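Local coordinates for protein N-alpha-acetyltransferase 35, NatC auxiliary subunit (Saccharomyces cerevisiae, PDB 6YGA) that serves as the auxiliary subunit of the NatC N-terminal acetyltransferase, which acetylates the N-terminal methionine of the L-A virus Gag protein, at residues L165-L177 against R335-F347. Sequence-based numbering, arbitrary orientation.
With EDO (1,2-ethanediol), chain Z.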
loop_
_atom_site.group_PDB
_atom_site.type_symbol
_atom_site.label_atom_id
_atom_site.label_comp_id
_atom_site.label_asym_id
_atom_site.label_seq_id
_atom_site.Cartn_x
_atom_site.Cartn_y
_atom_site.Cartn_z
ATOM N N LEU B 165 17.386 -3.924 4.523
ATOM C CA LEU B 165 16.657 -2.843 3.868
ATOM C C LEU B 165 15.357 -2.531 4.598
ATOM O O LEU B 165 15.017 -1.360 4.802
ATOM C CB LEU B 165 16.372 -3.210 2.411
ATOM C CG LEU B 165 17.565 -3.323 1.462
ATOM C CD1 LEU B 165 17.107 -3.721 0.069
ATOM C CD2 LEU B 165 18.314 -2.011 1.418
ATOM N N LEU B 166 14.617 -3.571 5.001
ATOM C CA LEU B 166 13.357 -3.356 5.704
ATOM C C LEU B 166 13.574 -2.802 7.106
ATOM O O LEU B 166 12.696 -2.113 7.636
ATOM C CB LEU B 166 12.560 -4.658 5.772
ATOM C CG LEU B 166 11.930 -5.116 4.456
ATOM C CD1 LEU B 166 11.188 -6.426 4.642
ATOM C CD2 LEU B 166 11.000 -4.041 3.915
ATOM N N SER B 167 14.726 -3.086 7.721
ATOM C CA SER B 167 14.973 -2.597 9.073
ATOM C C SER B 167 15.047 -1.079 9.132
ATOM O O SER B 167 14.841 -0.499 10.203
ATOM C CB SER B 167 16.263 -3.203 9.631
ATOM O OG SER B 167 17.392 -2.781 8.886
ATOM N N ALA B 168 15.329 -0.421 8.008
ATOM C CA ALA B 168 15.396 1.034 7.989
ATOM C C ALA B 168 14.025 1.692 8.092
ATOM O O ALA B 168 13.957 2.905 8.312
ATOM C CB ALA B 168 16.100 1.506 6.718
ATOM N N GLY B 169 12.943 0.931 7.945
ATOM C CA GLY B 169 11.611 1.495 8.046
ATOM C C GLY B 169 11.218 2.412 6.912
ATOM O O GLY B 169 10.359 3.275 7.100
ATOM N N ILE B 170 11.821 2.249 5.734
ATOM C CA ILE B 170 11.513 3.131 4.612
ATOM C C ILE B 170 10.098 2.881 4.105
ATOM O O ILE B 170 9.286 3.808 4.000
ATOM C CB ILE B 170 12.553 2.956 3.491
ATOM C CG1 ILE B 170 13.936 3.420 3.961
ATOM C CG2 ILE B 170 12.114 3.698 2.242
ATOM C CD1 ILE B 170 13.958 4.823 4.539
ATOM N N VAL B 171 9.781 1.628 3.783
ATOM C CA VAL B 171 8.452 1.272 3.296
ATOM C C VAL B 171 7.705 0.482 4.364
ATOM O O VAL B 171 8.217 0.265 5.468
ATOM C CB VAL B 171 8.533 0.480 1.979
ATOM C CG1 VAL B 171 9.225 1.306 0.903
ATOM C CG2 VAL B 171 9.251 -0.838 2.198
ATOM N N PHE B 172 6.495 0.035 4.035
ATOM C CA PHE B 172 5.596 -0.587 4.997
ATOM C C PHE B 172 5.654 -2.104 4.873
ATOM O O PHE B 172 5.526 -2.649 3.772
ATOM C CB PHE B 172 4.165 -0.083 4.792
ATOM C CG PHE B 172 4.002 1.389 5.062
ATOM C CD1 PHE B 172 4.304 2.328 4.088
ATOM C CD2 PHE B 172 3.558 1.832 6.297
ATOM C CE1 PHE B 172 4.159 3.684 4.341
ATOM C CE2 PHE B 172 3.410 3.185 6.555
ATOM C CZ PHE B 172 3.710 4.111 5.576
ATOM N N GLU B 173 5.847 -2.776 6.005
ATOM C CA GLU B 173 5.966 -4.226 6.017
ATOM C C GLU B 173 4.633 -4.884 5.677
ATOM O O GLU B 173 3.559 -4.363 5.990
ATOM C CB GLU B 173 6.448 -4.704 7.386
ATOM C CG GLU B 173 5.501 -4.353 8.526
ATOM C CD GLU B 173 6.050 -4.727 9.890
ATOM O OE1 GLU B 173 7.152 -4.253 10.240
ATOM O OE2 GLU B 173 5.381 -5.497 10.611
ATOM N N GLU B 174 4.717 -6.048 5.030
ATOM C CA GLU B 174 3.544 -6.839 4.644
ATOM C C GLU B 174 2.556 -6.024 3.811
ATOM O O GLU B 174 1.342 -6.215 3.896
ATOM C CB GLU B 174 2.853 -7.442 5.871
ATOM C CG GLU B 174 2.030 -8.688 5.572
ATOM C CD GLU B 174 1.369 -9.251 6.810
ATOM O OE1 GLU B 174 2.063 -9.928 7.598
ATOM O OE2 GLU B 174 0.163 -8.999 7.005
ATOM N N GLU B 175 3.072 -5.101 3.007
ATOM C CA GLU B 175 2.256 -4.353 2.061
ATOM C C GLU B 175 3.075 -4.160 0.795
ATOM O O GLU B 175 2.683 -4.605 -0.288
ATOM C CB GLU B 175 1.811 -3.011 2.656
ATOM C CG GLU B 175 0.987 -2.136 1.713
ATOM C CD GLU B 175 0.661 -0.771 2.303
ATOM O OE1 GLU B 175 1.007 -0.528 3.477
ATOM O OE2 GLU B 175 0.059 0.060 1.590
ATOM N N ASP B 176 4.233 -3.515 0.936
ATOM C CA ASP B 176 5.174 -3.402 -0.168
ATOM C C ASP B 176 6.062 -4.630 -0.279
ATOM O O ASP B 176 6.521 -4.964 -1.377
ATOM C CB ASP B 176 6.035 -2.155 0.011
ATOM C CG ASP B 176 5.208 -0.898 0.106
ATOM O OD1 ASP B 176 4.381 -0.670 -0.801
ATOM O OD2 ASP B 176 5.370 -0.153 1.093
ATOM N N LEU B 177 6.306 -5.314 0.837
ATOM C CA LEU B 177 7.244 -6.426 0.866
ATOM C C LEU B 177 6.974 -7.276 2.098
ATOM O O LEU B 177 6.944 -6.758 3.219
ATOM C CB LEU B 177 8.684 -5.911 0.866
ATOM C CG LEU B 177 9.813 -6.937 0.839
ATOM C CD1 LEU B 177 9.465 -8.105 -0.061
ATOM C CD2 LEU B 177 11.075 -6.254 0.357
ATOM N N ARG B 335 7.657 1.914 -8.997
ATOM C CA ARG B 335 8.962 1.283 -9.131
ATOM C C ARG B 335 9.044 0.019 -8.279
ATOM O O ARG B 335 8.262 -0.192 -7.348
ATOM C CB ARG B 335 10.075 2.248 -8.720
ATOM C CG ARG B 335 10.259 3.440 -9.647
ATOM C CD ARG B 335 10.860 3.025 -10.981
ATOM N NE ARG B 335 11.115 4.175 -11.844
ATOM C CZ ARG B 335 11.696 4.101 -13.039
ATOM N NH1 ARG B 335 12.084 2.926 -13.518
ATOM N NH2 ARG B 335 11.887 5.200 -13.754
ATOM N N HIS B 336 10.018 -0.828 -8.615
ATOM C CA HIS B 336 10.275 -2.033 -7.841
ATOM C C HIS B 336 10.535 -1.674 -6.382
ATOM O O HIS B 336 11.113 -0.626 -6.073
ATOM C CB HIS B 336 11.468 -2.783 -8.441
ATOM C CG HIS B 336 11.613 -4.190 -7.954
ATOM N ND1 HIS B 336 12.185 -4.502 -6.740
ATOM C CD2 HIS B 336 11.270 -5.371 -8.524
ATOM C CE1 HIS B 336 12.184 -5.814 -6.580
ATOM N NE2 HIS B 336 11.634 -6.363 -7.647
ATOM N N VAL B 337 10.087 -2.545 -5.474
ATOM C CA VAL B 337 10.140 -2.227 -4.049
ATOM C C VAL B 337 11.584 -2.081 -3.575
ATOM O O VAL B 337 11.886 -1.236 -2.724
ATOM C CB VAL B 337 9.366 -3.282 -3.233
ATOM C CG1 VAL B 337 9.950 -4.676 -3.438
ATOM C CG2 VAL B 337 9.342 -2.915 -1.752
ATOM N N ILE B 338 12.501 -2.890 -4.116
ATOM C CA ILE B 338 13.908 -2.764 -3.744
ATOM C C ILE B 338 14.424 -1.377 -4.106
ATOM O O ILE B 338 15.089 -0.712 -3.302
ATOM C CB ILE B 338 14.748 -3.868 -4.412
ATOM C CG1 ILE B 338 14.330 -5.255 -3.910
ATOM C CG2 ILE B 338 16.227 -3.639 -4.155
ATOM C CD1 ILE B 338 14.604 -5.493 -2.442
ATOM N N ALA B 339 14.111 -0.913 -5.318
ATOM C CA ALA B 339 14.527 0.427 -5.718
ATOM C C ALA B 339 13.846 1.492 -4.868
ATOM O O ALA B 339 14.435 2.543 -4.592
ATOM C CB ALA B 339 14.227 0.650 -7.200
ATOM N N ARG B 340 12.607 1.241 -4.441
ATOM C CA ARG B 340 11.897 2.234 -3.641
ATOM C C ARG B 340 12.454 2.310 -2.225
ATOM O O ARG B 340 12.466 3.385 -1.617
ATOM C CB ARG B 340 10.400 1.931 -3.625
ATOM C CG ARG B 340 9.738 2.142 -4.975
ATOM C CD ARG B 340 8.223 2.203 -4.883
ATOM N NE ARG B 340 7.624 0.906 -4.580
ATOM C CZ ARG B 340 7.094 0.581 -3.405
ATOM N NH1 ARG B 340 7.085 1.460 -2.412
ATOM N NH2 ARG B 340 6.567 -0.623 -3.226
ATOM N N ILE B 341 12.905 1.184 -1.672
ATOM C CA ILE B 341 13.616 1.237 -0.399
ATOM C C ILE B 341 14.986 1.864 -0.590
ATOM O O ILE B 341 15.474 2.609 0.269
ATOM C CB ILE B 341 13.731 -0.170 0.215
ATOM C CG1 ILE B 341 12.349 -0.795 0.396
ATOM C CG2 ILE B 341 14.478 -0.116 1.548
ATOM C CD1 ILE B 341 12.393 -2.232 0.894
ATOM N N LEU B 342 15.624 1.579 -1.726
ATOM C CA LEU B 342 17.007 1.991 -1.933
ATOM C C LEU B 342 17.135 3.508 -2.006
ATOM O O LEU B 342 18.090 4.081 -1.465
ATOM C CB LEU B 342 17.554 1.340 -3.203
ATOM C CG LEU B 342 19.071 1.366 -3.372
ATOM C CD1 LEU B 342 19.728 0.618 -2.229
ATOM C CD2 LEU B 342 19.462 0.762 -4.710
ATOM N N PHE B 343 16.172 4.174 -2.648
ATOM C CA PHE B 343 16.301 5.610 -2.891
ATOM C C PHE B 343 16.451 6.424 -1.608
ATOM O O PHE B 343 17.431 7.181 -1.505
ATOM C CB PHE B 343 15.124 6.094 -3.747
ATOM C CG PHE B 343 14.918 7.576 -3.695
ATOM C CD1 PHE B 343 15.796 8.441 -4.332
ATOM C CD2 PHE B 343 13.844 8.107 -3.007
ATOM C CE1 PHE B 343 15.604 9.805 -4.277
ATOM C CE2 PHE B 343 13.644 9.470 -2.949
ATOM C CZ PHE B 343 14.524 10.321 -3.584
ATOM N N PRO B 344 15.570 6.324 -0.603
ATOM C CA PRO B 344 15.789 7.148 0.599
ATOM C C PRO B 344 17.075 6.813 1.335
ATOM O O PRO B 344 17.711 7.718 1.887
ATOM C CB PRO B 344 14.543 6.865 1.453
ATOM C CG PRO B 344 13.520 6.397 0.481
ATOM C CD PRO B 344 14.300 5.582 -0.504
ATOM N N LEU B 345 17.485 5.541 1.350
ATOM C CA LEU B 345 18.742 5.182 2.002
ATOM C C LEU B 345 19.945 5.661 1.202
ATOM O O LEU B 345 20.963 6.048 1.786
ATOM C CB LEU B 345 18.809 3.670 2.211
ATOM C CG LEU B 345 17.688 3.108 3.083
ATOM C CD1 LEU B 345 17.740 1.588 3.132
ATOM C CD2 LEU B 345 17.785 3.704 4.476
ATOM N N PHE B 346 19.844 5.637 -0.128
ATOM C CA PHE B 346 20.892 6.167 -0.991
ATOM C C PHE B 346 20.910 7.690 -0.983
ATOM O O PHE B 346 21.978 8.297 -1.124
ATOM C CB PHE B 346 20.688 5.642 -2.414
ATOM C CG PHE B 346 21.780 6.021 -3.373
ATOM C CD1 PHE B 346 22.923 5.249 -3.475
ATOM C CD2 PHE B 346 21.653 7.132 -4.189
ATOM C CE1 PHE B 346 23.928 5.585 -4.357
ATOM C CE2 PHE B 346 22.654 7.475 -5.077
ATOM C CZ PHE B 346 23.795 6.698 -5.160
ATOM N N PHE B 347 19.746 8.316 -0.811
ATOM C CA PHE B 347 19.643 9.771 -0.836
ATOM C C PHE B 347 20.022 10.379 0.510
ATOM O O PHE B 347 20.740 11.383 0.560
ATOM C CB PHE B 347 18.220 10.170 -1.236
ATOM C CG PHE B 347 18.050 11.627 -1.545
ATOM C CD1 PHE B 347 18.627 12.184 -2.674
ATOM C CD2 PHE B 347 17.282 12.435 -0.722
ATOM C CE1 PHE B 347 18.460 13.529 -2.963
ATOM C CE2 PHE B 347 17.110 13.776 -1.007
ATOM C CZ PHE B 347 17.700 14.323 -2.129
HETATM C C1 EDO Z . 7.060 3.224 8.199
HETATM O O1 EDO Z . 7.278 3.097 6.789
HETATM C C2 EDO Z . 6.925 1.838 8.820
HETATM O O2 EDO Z . 8.146 1.112 8.636
HETATM O O HOH W 1 5.239 2.239 0.149
#
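Asp176 and Arg340 form a salt bridge, with Arg340 NH2 3.3 Å from Asp176 OD1. The two flat groups are strongly turned, their planes 73° apart. NH2 comes to OD1 from above the carboxylate plane, so the pair is not a flat two-pronged one. OD1 also accepts from Asn405. Water 1 makes a second link: it donates to Asp176 OD2 and is held by Arg340 NH1. Asp176 OD2 also accepts from Phe172 N, 3.2 Å away, on its anti lone pair. The carboxylate thus ties its own loop together while it holds the helix. Arg340 bends at chi3 (-71°), which turns Arg340 NE back to Arg335 O, 3.0 Å away and in the guanidinium plane. This bond helps fix the rotation of the guanidinium. Phe142 of the N-alpha-acetyltransferase 30 chain packs on Asp176.

Next to the polar pair, the two segments meet along an apolar seam. Val337 CG2 touches the CB atoms of Asp176 and Leu177. Ile341 sits at the middle of the seam. Ile341 CG1 meets Val171 CG2 at 3.6 Å, Ile341 CD1 also reaches Leu166 CD2, and Ile341 CG2 lies 3.7 Å from Leu165 CB. Ile170 CG2, anti to the backbone N, lies against the ring of Pro344, 3.5 Å from Pro344 CG. Ile170 CG1 lies against Leu345 CG. Leu345 spreads its two methyls: CD1 meets Leu165 CD2, and Leu345 CD2 meets Ala168 CB at 3.6 Å. Leu237 adds to this packing from helix 235-238.

The contact is a buried helix-to-loop packing in a mostly helical subunit. Gly169, with positive phi, turns the chain out of helix 142-167. Ile170 and Val171, then Asp176 and Leu177, come back against helix 337-347. His336 N-caps that helix through ND1. The contact joins a segment in the Mak10 family sequence range to one in the range assigned to NAA35-like TPR repeats.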